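Long-range contact in protein-glutamate methylesterase/protein-glutamine glutaminase (PDB 3SFT), which probably removes methyl groups from methylglutamates of bacterial chemoreceptors and deamidates certain of their glutamines through this C-terminal catalytic domain: residues 34-48 and 72-86. Sequence-based numbering, arbitrary orientation.
Sequences PAPIVVVQHMPPGFT and VKPGFVYIAPGDFHL
Val39 is held to the neighbouring strand through both its N and its O: the N donates to Tyr78 O at 2.7 Å, almost straight at 175°, and the O accepts from Ala80 N. Ile37, two residues earlier, does the same, donating to Phe76 O and accepting from Tyr78 N (N to O 2.8 Å); each residue bridges the two that flank its partner, the pattern of parallel strands. Beta-branched residues suit such extended backbones. On one face Val39 and Ile79 lie side by side; with CG1 beside its own backbone N (chi1 -54°), Ile79 brings CD1 to 3.6 Å from Val39 CB, while Val77 CG1 meets Val39 CG2 at 3.9 Å. The other face carries Val38, whose CG1 touches Leu86 CD2, and Tyr78. The Tyr78 ring presents its edge to Pro36 CB, and its OH accepts a bond from Lys73 N (2.9 Å), tying the strand to the turn before it; a phenylalanine here would probably leave that amide without its mate and the 73-76 turn less firmly held. Phe97 meets the tyrosine ring edge-to-face. Water extends the pairing at both ends: one molecule donates to Ala35 O and Phe76 O, another links Gln41 N to Ala80 O. Farther along, Thr48 CG2 packs 3.2 Å from Ala80 O while its OG1 bonds Glu65, and Gly82, lacking a side chain, lets Pro45 approach closely. Strand 9-14 flanks 37-41 on its other edge. These are neighbouring strands of the doubly wound parallel sheet of the CheB methylesterase domain, and just beyond strand 37-41 lies His42, the predicted catalytic histidine, hydrogen-bonded to Asp138.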
ATOM      1  N   PRO A  34      12.632  -2.560  -8.333  1.00 28.91           N
ATOM      2  CA  PRO A  34      13.552  -2.311  -7.213  1.00 28.97           C
ATOM      3  C   PRO A  34      13.018  -1.975  -5.818  1.00 28.27           C
ATOM      4  O   PRO A  34      13.800  -1.896  -4.866  1.00 28.52           O
ATOM      5  CB  PRO A  34      14.430  -1.188  -7.753  1.00 29.40           C
ATOM      6  CG  PRO A  34      13.463  -0.389  -8.554  1.00 31.36           C
ATOM      7  CD  PRO A  34      12.711  -1.462  -9.317  1.00 31.13           C
ATOM      8  N   ALA A  35      11.714  -1.767  -5.682  1.00 26.28           N
ATOM      9  CA  ALA A  35      11.162  -1.441  -4.373  1.00 24.53           C
ATOM     10  C   ALA A  35      10.104  -2.433  -3.945  1.00 22.91           C
ATOM     11  O   ALA A  35       9.269  -2.840  -4.747  1.00 23.77           O
ATOM     12  CB  ALA A  35      10.573  -0.032  -4.382  1.00 24.17           C
ATOM     13  N   PRO A  36      10.150  -2.878  -2.681  1.00 21.78           N
ATOM     14  CA  PRO A  36       9.134  -3.830  -2.223  1.00 21.30           C
ATOM     15  C   PRO A  36       7.781  -3.117  -2.196  1.00 20.42           C
ATOM     16  O   PRO A  36       7.723  -1.900  -2.009  1.00 19.56           O
ATOM     17  CB  PRO A  36       9.611  -4.190  -0.817  1.00 20.60           C
ATOM     18  CG  PRO A  36      10.389  -2.981  -0.388  1.00 22.71           C
ATOM     19  CD  PRO A  36      11.141  -2.610  -1.627  1.00 21.97           C
ATOM     20  N   ILE A  37       6.707  -3.853  -2.456  1.00 19.56           N
ATOM     21  CA  ILE A  37       5.370  -3.263  -2.447  1.00 19.75           C
ATOM     22  C   ILE A  37       4.520  -3.914  -1.363  1.00 19.27           C
ATOM     23  O   ILE A  37       4.525  -5.137  -1.212  1.00 19.70           O
ATOM     24  CB  ILE A  37       4.668  -3.423  -3.815  1.00 18.09           C
ATOM     25  CG1 ILE A  37       5.498  -2.752  -4.912  1.00 18.79           C
ATOM     26  CG2 ILE A  37       3.265  -2.825  -3.769  1.00 18.32           C
ATOM     27  CD1 ILE A  37       4.937  -2.922  -6.296  1.00 14.51           C
ATOM     28  N   VAL A  38       3.835  -3.087  -0.581  1.00 18.06           N
ATOM     29  CA  VAL A  38       2.967  -3.567   0.490  1.00 16.66           C
ATOM     30  C   VAL A  38       1.539  -3.117   0.194  1.00 16.62           C
ATOM     31  O   VAL A  38       1.291  -1.939  -0.080  1.00 17.33           O
ATOM     32  CB  VAL A  38       3.406  -3.007   1.866  1.00 17.88           C
ATOM     33  CG1 VAL A  38       2.494  -3.529   2.961  1.00 18.39           C
ATOM     34  CG2 VAL A  38       4.857  -3.386   2.153  1.00 19.28           C
ATOM     35  N   VAL A  39       0.606  -4.058   0.220  1.00 15.21           N
ATOM     36  CA  VAL A  39      -0.785  -3.735  -0.055  1.00 16.12           C
ATOM     37  C   VAL A  39      -1.681  -4.036   1.138  1.00 15.58           C
ATOM     38  O   VAL A  39      -1.690  -5.153   1.644  1.00 17.18           O
ATOM     39  CB  VAL A  39      -1.319  -4.530  -1.279  1.00 17.24           C
ATOM     40  CG1 VAL A  39      -2.802  -4.240  -1.496  1.00 16.33           C
ATOM     41  CG2 VAL A  39      -0.523  -4.180  -2.528  1.00 14.96           C
ATOM     42  N   VAL A  40      -2.406  -3.020   1.598  1.00 14.59           N
ATOM     43  CA  VAL A  40      -3.347  -3.167   2.698  1.00 13.92           C
ATOM     44  C   VAL A  40      -4.739  -2.969   2.098  1.00 15.58           C
ATOM     45  O   VAL A  40      -5.164  -1.846   1.826  1.00 15.21           O
ATOM     46  CB  VAL A  40      -3.118  -2.124   3.821  1.00 14.39           C
ATOM     47  CG1 VAL A  40      -4.131  -2.325   4.929  1.00 13.78           C
ATOM     48  CG2 VAL A  40      -1.700  -2.240   4.387  1.00 14.24           C
ATOM     49  N   GLN A  41      -5.420  -4.080   1.855  1.00 16.30           N
ATOM     50  CA  GLN A  41      -6.758  -4.085   1.283  1.00 17.19           C
ATOM     51  C   GLN A  41      -7.762  -4.462   2.365  1.00 18.37           C
ATOM     52  O   GLN A  41      -7.621  -5.509   3.000  1.00 19.34           O
ATOM     53  CB  GLN A  41      -6.805  -5.108   0.131  1.00 16.52           C
ATOM     54  CG  GLN A  41      -8.202  -5.535  -0.348  1.00 16.26           C
ATOM     55  CD  GLN A  41      -8.952  -4.445  -1.085  1.00 16.71           C
ATOM     56  OE1 GLN A  41      -8.401  -3.771  -1.946  1.00 20.43           O
ATOM     57  NE2 GLN A  41     -10.230  -4.295  -0.774  1.00 15.17           N
ATOM     58  N   HIS A  42      -8.758  -3.602   2.583  1.00 19.96           N
ATOM     59  CA  HIS A  42      -9.810  -3.857   3.575  1.00 22.88           C
ATOM     60  C   HIS A  42     -10.615  -5.058   3.099  1.00 24.68           C
ATOM     61  O   HIS A  42     -11.087  -5.088   1.963  1.00 24.31           O
ATOM     62  CB  HIS A  42     -10.769  -2.668   3.705  1.00 21.39           C
ATOM     63  CG  HIS A  42     -10.122  -1.404   4.174  1.00 20.84           C
ATOM     64  ND1 HIS A  42     -10.835  -0.243   4.384  1.00 22.94           N
ATOM     65  CD2 HIS A  42      -8.835  -1.113   4.466  1.00 20.78           C
ATOM     66  CE1 HIS A  42     -10.013   0.708   4.783  1.00 22.29           C
ATOM     67  NE2 HIS A  42      -8.794   0.209   4.841  1.00 22.60           N
ATOM     68  N   MET A  43     -10.774  -6.043   3.970  1.00 28.31           N
ATOM     69  CA  MET A  43     -11.513  -7.241   3.608  1.00 31.92           C
ATOM     70  C   MET A  43     -11.735  -8.092   4.849  1.00 32.99           C
ATOM     71  O   MET A  43     -10.901  -8.099   5.758  1.00 34.94           O
ATOM     72  CB  MET A  43     -10.720  -8.034   2.563  1.00 34.30           C
ATOM     73  CG  MET A  43     -11.576  -8.602   1.440  1.00 40.65           C
ATOM     74  SD  MET A  43     -10.748  -8.560  -0.158  1.00 47.61           S
ATOM     75  CE  MET A  43      -9.146  -9.317   0.277  1.00 43.47           C
ATOM     76  N   PRO A  44     -12.885  -8.790   4.926  1.00 33.14           N
ATOM     77  CA  PRO A  44     -13.182  -9.642   6.082  1.00 32.61           C
ATOM     78  C   PRO A  44     -12.060 -10.662   6.265  1.00 32.30           C
ATOM     79  O   PRO A  44     -11.356 -11.002   5.307  1.00 29.30           O
ATOM     80  CB  PRO A  44     -14.484 -10.326   5.667  1.00 32.51           C
ATOM     81  CG  PRO A  44     -15.148  -9.287   4.830  1.00 33.35           C
ATOM     82  CD  PRO A  44     -14.007  -8.802   3.972  1.00 32.12           C
ATOM     83  N   PRO A  45     -11.867 -11.152   7.500  1.00 33.99           N
ATOM     84  CA  PRO A  45     -10.809 -12.136   7.753  1.00 34.11           C
ATOM     85  C   PRO A  45     -10.958 -13.395   6.897  1.00 33.88           C
ATOM     86  O   PRO A  45     -12.062 -13.912   6.719  1.00 35.23           O
ATOM     87  CB  PRO A  45     -10.970 -12.436   9.248  1.00 35.08           C
ATOM     88  CG  PRO A  45     -12.425 -12.149   9.513  1.00 35.90           C
ATOM     89  CD  PRO A  45     -12.639 -10.879   8.726  1.00 35.02           C
ATOM     90  N   GLY A  46      -9.847 -13.847   6.327  1.00 33.68           N
ATOM     91  CA  GLY A  46      -9.864 -15.042   5.504  1.00 33.08           C
ATOM     92  C   GLY A  46      -9.944 -14.821   4.003  1.00 34.36           C
ATOM     93  O   GLY A  46      -9.888 -15.787   3.242  1.00 34.98           O
ATOM     94  N   PHE A  47     -10.049 -13.570   3.565  1.00 34.51           N
ATOM     95  CA  PHE A  47     -10.150 -13.279   2.136  1.00 35.83           C
ATOM     96  C   PHE A  47      -8.921 -12.648   1.498  1.00 37.73           C
ATOM     97  O   PHE A  47      -8.790 -12.662   0.274  1.00 38.92           O
ATOM     98  CB  PHE A  47     -11.374 -12.409   1.853  1.00 34.23           C
ATOM     99  CG  PHE A  47     -12.675 -13.109   2.086  1.00 32.83           C
ATOM    100  CD1 PHE A  47     -13.299 -13.800   1.054  1.00 33.43           C
ATOM    101  CD2 PHE A  47     -13.272 -13.087   3.338  1.00 31.98           C
ATOM    102  CE1 PHE A  47     -14.504 -14.462   1.268  1.00 33.51           C
ATOM    103  CE2 PHE A  47     -14.475 -13.744   3.567  1.00 33.80           C
ATOM    104  CZ  PHE A  47     -15.094 -14.435   2.528  1.00 34.43           C
ATOM    105  N   THR A  48      -8.030 -12.088   2.314  1.00 38.96           N
ATOM    106  CA  THR A  48      -6.817 -11.451   1.796  1.00 38.67           C
ATOM    107  C   THR A  48      -5.916 -12.412   1.007  1.00 39.00           C
ATOM    108  O   THR A  48      -5.206 -11.993   0.091  1.00 39.22           O
ATOM    109  CB  THR A  48      -6.004 -10.753   2.919  1.00 38.79           C
ATOM    110  OG1 THR A  48      -5.710 -11.691   3.964  1.00 36.73           O
ATOM    111  CG2 THR A  48      -6.788  -9.569   3.494  1.00 36.87           C
ATOM    112  N   VAL A  72      11.167  -7.752   4.370  1.00 25.66           N
ATOM    113  CA  VAL A  72      10.547  -7.023   3.265  1.00 26.17           C
ATOM    114  C   VAL A  72      11.568  -6.870   2.134  1.00 26.75           C
ATOM    115  O   VAL A  72      12.523  -6.108   2.257  1.00 28.26           O
ATOM    116  CB  VAL A  72      10.079  -5.637   3.740  1.00 26.59           C
ATOM    117  CG1 VAL A  72       9.303  -4.937   2.652  1.00 26.65           C
ATOM    118  CG2 VAL A  72       9.226  -5.777   4.997  1.00 24.72           C
ATOM    119  N   LYS A  73      11.348  -7.572   1.025  1.00 26.83           N
ATOM    120  CA  LYS A  73      12.286  -7.541  -0.098  1.00 27.60           C
ATOM    121  C   LYS A  73      11.704  -7.057  -1.421  1.00 25.19           C
ATOM    122  O   LYS A  73      10.506  -7.172  -1.658  1.00 25.43           O
ATOM    123  CB  LYS A  73      12.869  -8.943  -0.318  1.00 29.52           C
ATOM    124  CG  LYS A  73      13.473  -9.590   0.926  1.00 35.11           C
ATOM    125  CD  LYS A  73      14.146 -10.920   0.594  1.00 40.21           C
ATOM    126  CE  LYS A  73      13.151 -11.944   0.049  1.00 42.94           C
ATOM    127  NZ  LYS A  73      13.822 -13.191  -0.441  1.00 46.33           N
ATOM    128  N   PRO A  74      12.555  -6.480  -2.291  1.00 24.28           N
ATOM    129  CA  PRO A  74      12.115  -5.991  -3.602  1.00 22.82           C
ATOM    130  C   PRO A  74      11.765  -7.195  -4.484  1.00 22.81           C
ATOM    131  O   PRO A  74      12.258  -8.303  -4.262  1.00 20.57           O
ATOM    132  CB  PRO A  74      13.346  -5.237  -4.121  1.00 24.21           C
ATOM    133  CG  PRO A  74      14.494  -5.931  -3.447  1.00 25.88           C
ATOM    134  CD  PRO A  74      13.968  -6.128  -2.046  1.00 23.83           C
ATOM    135  N   GLY A  75      10.900  -6.977  -5.468  1.00 22.50           N
ATOM    136  CA  GLY A  75      10.479  -8.060  -6.339  1.00 22.40           C
ATOM    137  C   GLY A  75       9.263  -8.790  -5.789  1.00 21.63           C
ATOM    138  O   GLY A  75       8.774  -9.733  -6.401  1.00 20.97           O
ATOM    139  N   PHE A  76       8.784  -8.361  -4.623  1.00 22.45           N
ATOM    140  CA  PHE A  76       7.619  -8.964  -3.983  1.00 22.09           C
ATOM    141  C   PHE A  76       6.518  -7.938  -3.717  1.00 22.40           C
ATOM    142  O   PHE A  76       6.784  -6.743  -3.558  1.00 20.58           O
ATOM    143  CB  PHE A  76       8.000  -9.586  -2.637  1.00 25.54           C
ATOM    144  CG  PHE A  76       8.855 -10.815  -2.742  1.00 28.67           C
ATOM    145  CD1 PHE A  76       8.277 -12.082  -2.699  1.00 28.99           C
ATOM    146  CD2 PHE A  76      10.242 -10.713  -2.850  1.00 28.98           C
ATOM    147  CE1 PHE A  76       9.065 -13.234  -2.760  1.00 30.42           C
ATOM    148  CE2 PHE A  76      11.044 -11.859  -2.912  1.00 30.32           C
ATOM    149  CZ  PHE A  76      10.452 -13.121  -2.867  1.00 30.23           C
ATOM    150  N   VAL A  77       5.283  -8.428  -3.663  1.00 21.03           N
ATOM    151  CA  VAL A  77       4.112  -7.621  -3.370  1.00 19.51           C
ATOM    152  C   VAL A  77       3.459  -8.367  -2.207  1.00 21.75           C
ATOM    153  O   VAL A  77       3.071  -9.531  -2.340  1.00 22.51           O
ATOM    154  CB  VAL A  77       3.156  -7.534  -4.586  1.00 19.70           C
ATOM    155  CG1 VAL A  77       1.915  -6.708  -4.235  1.00 18.62           C
ATOM    156  CG2 VAL A  77       3.878  -6.899  -5.766  1.00 14.15           C
ATOM    157  N   TYR A  78       3.430  -7.724  -1.044  1.00 20.39           N
ATOM    158  CA  TYR A  78       2.873  -8.337   0.156  1.00 19.38           C
ATOM    159  C   TYR A  78       1.466  -7.848   0.501  1.00 18.96           C
ATOM    160  O   TYR A  78       1.241  -6.650   0.646  1.00 19.60           O
ATOM    161  CB  TYR A  78       3.799  -8.085   1.345  1.00 18.05           C
ATOM    162  CG  TYR A  78       5.245  -8.477   1.117  1.00 21.22           C
ATOM    163  CD1 TYR A  78       5.685  -9.776   1.375  1.00 20.31           C
ATOM    164  CD2 TYR A  78       6.176  -7.542   0.664  1.00 21.04           C
ATOM    165  CE1 TYR A  78       7.017 -10.134   1.186  1.00 23.19           C
ATOM    166  CE2 TYR A  78       7.511  -7.888   0.473  1.00 22.22           C
ATOM    167  CZ  TYR A  78       7.924  -9.186   0.736  1.00 22.58           C
ATOM    168  OH  TYR A  78       9.236  -9.537   0.553  1.00 22.62           O
ATOM    169  N   ILE A  79       0.533  -8.786   0.638  1.00 16.95           N
ATOM    170  CA  ILE A  79      -0.848  -8.466   0.984  1.00 18.58           C
ATOM    171  C   ILE A  79      -0.994  -8.627   2.498  1.00 19.37           C
ATOM    172  O   ILE A  79      -0.647  -9.677   3.047  1.00 19.28           O
ATOM    173  CB  ILE A  79      -1.853  -9.433   0.291  1.00 19.16           C
ATOM    174  CG1 ILE A  79      -1.636  -9.463  -1.227  1.00 19.03           C
ATOM    175  CG2 ILE A  79      -3.273  -9.051   0.637  1.00 18.60           C
ATOM    176  CD1 ILE A  79      -1.630  -8.100  -1.908  1.00 20.64           C
ATOM    177  N   ALA A  80      -1.486  -7.594   3.176  1.00 17.95           N
ATOM    178  CA  ALA A  80      -1.660  -7.665   4.626  1.00 18.50           C
ATOM    179  C   ALA A  80      -2.726  -8.702   5.003  1.00 19.23           C
ATOM    180  O   ALA A  80      -3.817  -8.705   4.441  1.00 17.94           O
ATOM    181  CB  ALA A  80      -2.029  -6.291   5.181  1.00 16.81           C
ATOM    182  N   PRO A  81      -2.401  -9.632   5.918  1.00 20.66           N
ATOM    183  CA  PRO A  81      -3.351 -10.662   6.347  1.00 21.68           C
ATOM    184  C   PRO A  81      -4.395 -10.076   7.301  1.00 24.01           C
ATOM    185  O   PRO A  81      -4.168  -9.021   7.904  1.00 25.01           O
ATOM    186  CB  PRO A  81      -2.450 -11.675   7.051  1.00 21.49           C
ATOM    187  CG  PRO A  81      -1.419 -10.806   7.680  1.00 22.23           C
ATOM    188  CD  PRO A  81      -1.088  -9.835   6.561  1.00 21.37           C
ATOM    189  N   GLY A  82      -5.526 -10.765   7.446  1.00 24.24           N
ATOM    190  CA  GLY A  82      -6.585 -10.286   8.320  1.00 25.35           C
ATOM    191  C   GLY A  82      -6.319 -10.422   9.811  1.00 26.52           C
ATOM    192  O   GLY A  82      -5.364 -11.077  10.223  1.00 25.15           O
ATOM    193  N   ASP A  83      -7.151  -9.752  10.607  1.00 29.11           N
ATOM    194  CA  ASP A  83      -7.077  -9.769  12.071  1.00 31.49           C
ATOM    195  C   ASP A  83      -5.933  -8.989  12.723  1.00 31.12           C
ATOM    196  O   ASP A  83      -5.943  -8.781  13.938  1.00 29.31           O
ATOM    197  CB  ASP A  83      -7.070 -11.212  12.593  1.00 35.89           C
ATOM    198  CG  ASP A  83      -8.338 -11.973  12.240  1.00 40.32           C
ATOM    199  OD1 ASP A  83      -9.440 -11.432  12.488  1.00 42.30           O
ATOM    200  OD2 ASP A  83      -8.226 -13.110  11.725  1.00 40.49           O
ATOM    201  N   PHE A  84      -4.955  -8.558  11.930  1.00 30.10           N
ATOM    202  CA  PHE A  84      -3.807  -7.821  12.468  1.00 29.19           C
ATOM    203  C   PHE A  84      -3.467  -6.574  11.657  1.00 27.89           C
ATOM    204  O   PHE A  84      -3.780  -6.487  10.470  1.00 26.12           O
ATOM    205  CB  PHE A  84      -2.538  -8.691  12.457  1.00 31.35           C
ATOM    206  CG  PHE A  84      -2.640  -9.970  13.242  1.00 34.41           C
ATOM    207  CD1 PHE A  84      -2.336  -9.997  14.598  1.00 36.29           C
ATOM    208  CD2 PHE A  84      -2.959 -11.167  12.605  1.00 35.05           C
ATOM    209  CE1 PHE A  84      -2.342 -11.204  15.309  1.00 38.25           C
ATOM    210  CE2 PHE A  84      -2.969 -12.375  13.305  1.00 35.82           C
ATOM    211  CZ  PHE A  84      -2.660 -12.395  14.657  1.00 36.34           C
ATOM    212  N   HIS A  85      -2.838  -5.608  12.318  1.00 26.72           N
ATOM    213  CA  HIS A  85      -2.356  -4.400  11.655  1.00 25.80           C
ATOM    214  C   HIS A  85      -0.964  -4.844  11.222  1.00 25.55           C
ATOM    215  O   HIS A  85      -0.274  -5.540  11.976  1.00 26.65           O
ATOM    216  CB  HIS A  85      -2.225  -3.233  12.633  1.00 23.50           C
ATOM    217  CG  HIS A  85      -3.520  -2.551  12.943  1.00 23.25           C
ATOM    218  ND1 HIS A  85      -4.373  -2.098  11.963  1.00 23.21           N
ATOM    219  CD2 HIS A  85      -4.098  -2.233  14.125  1.00 23.14           C
ATOM    220  CE1 HIS A  85      -5.426  -1.530  12.527  1.00 23.58           C
ATOM    221  NE2 HIS A  85      -5.283  -1.599  13.836  1.00 24.89           N
ATOM    222  N   LEU A  86      -0.580  -4.518   9.995  1.00 23.66           N
ATOM    223  CA  LEU A  86       0.728  -4.907   9.486  1.00 22.67           C
ATOM    224  C   LEU A  86       1.787  -3.841   9.755  1.00 23.27           C
ATOM    225  O   LEU A  86       1.774  -2.765   9.151  1.00 23.46           O
ATOM    226  CB  LEU A  86       0.642  -5.197   7.989  1.00 21.76           C
ATOM    227  CG  LEU A  86       1.929  -5.677   7.319  1.00 22.18           C
ATOM    228  CD1 LEU A  86       2.367  -7.004   7.927  1.00 21.28           C
ATOM    229  CD2 LEU A  86       1.697  -5.823   5.820  1.00 20.58           C
TER
HETATM  230  O   HOH W   1       8.603  -5.398  -5.356  1.00 27.20           O
HETATM  231  O   HOH W   2      -4.934  -6.575   3.036  1.00 17.34           O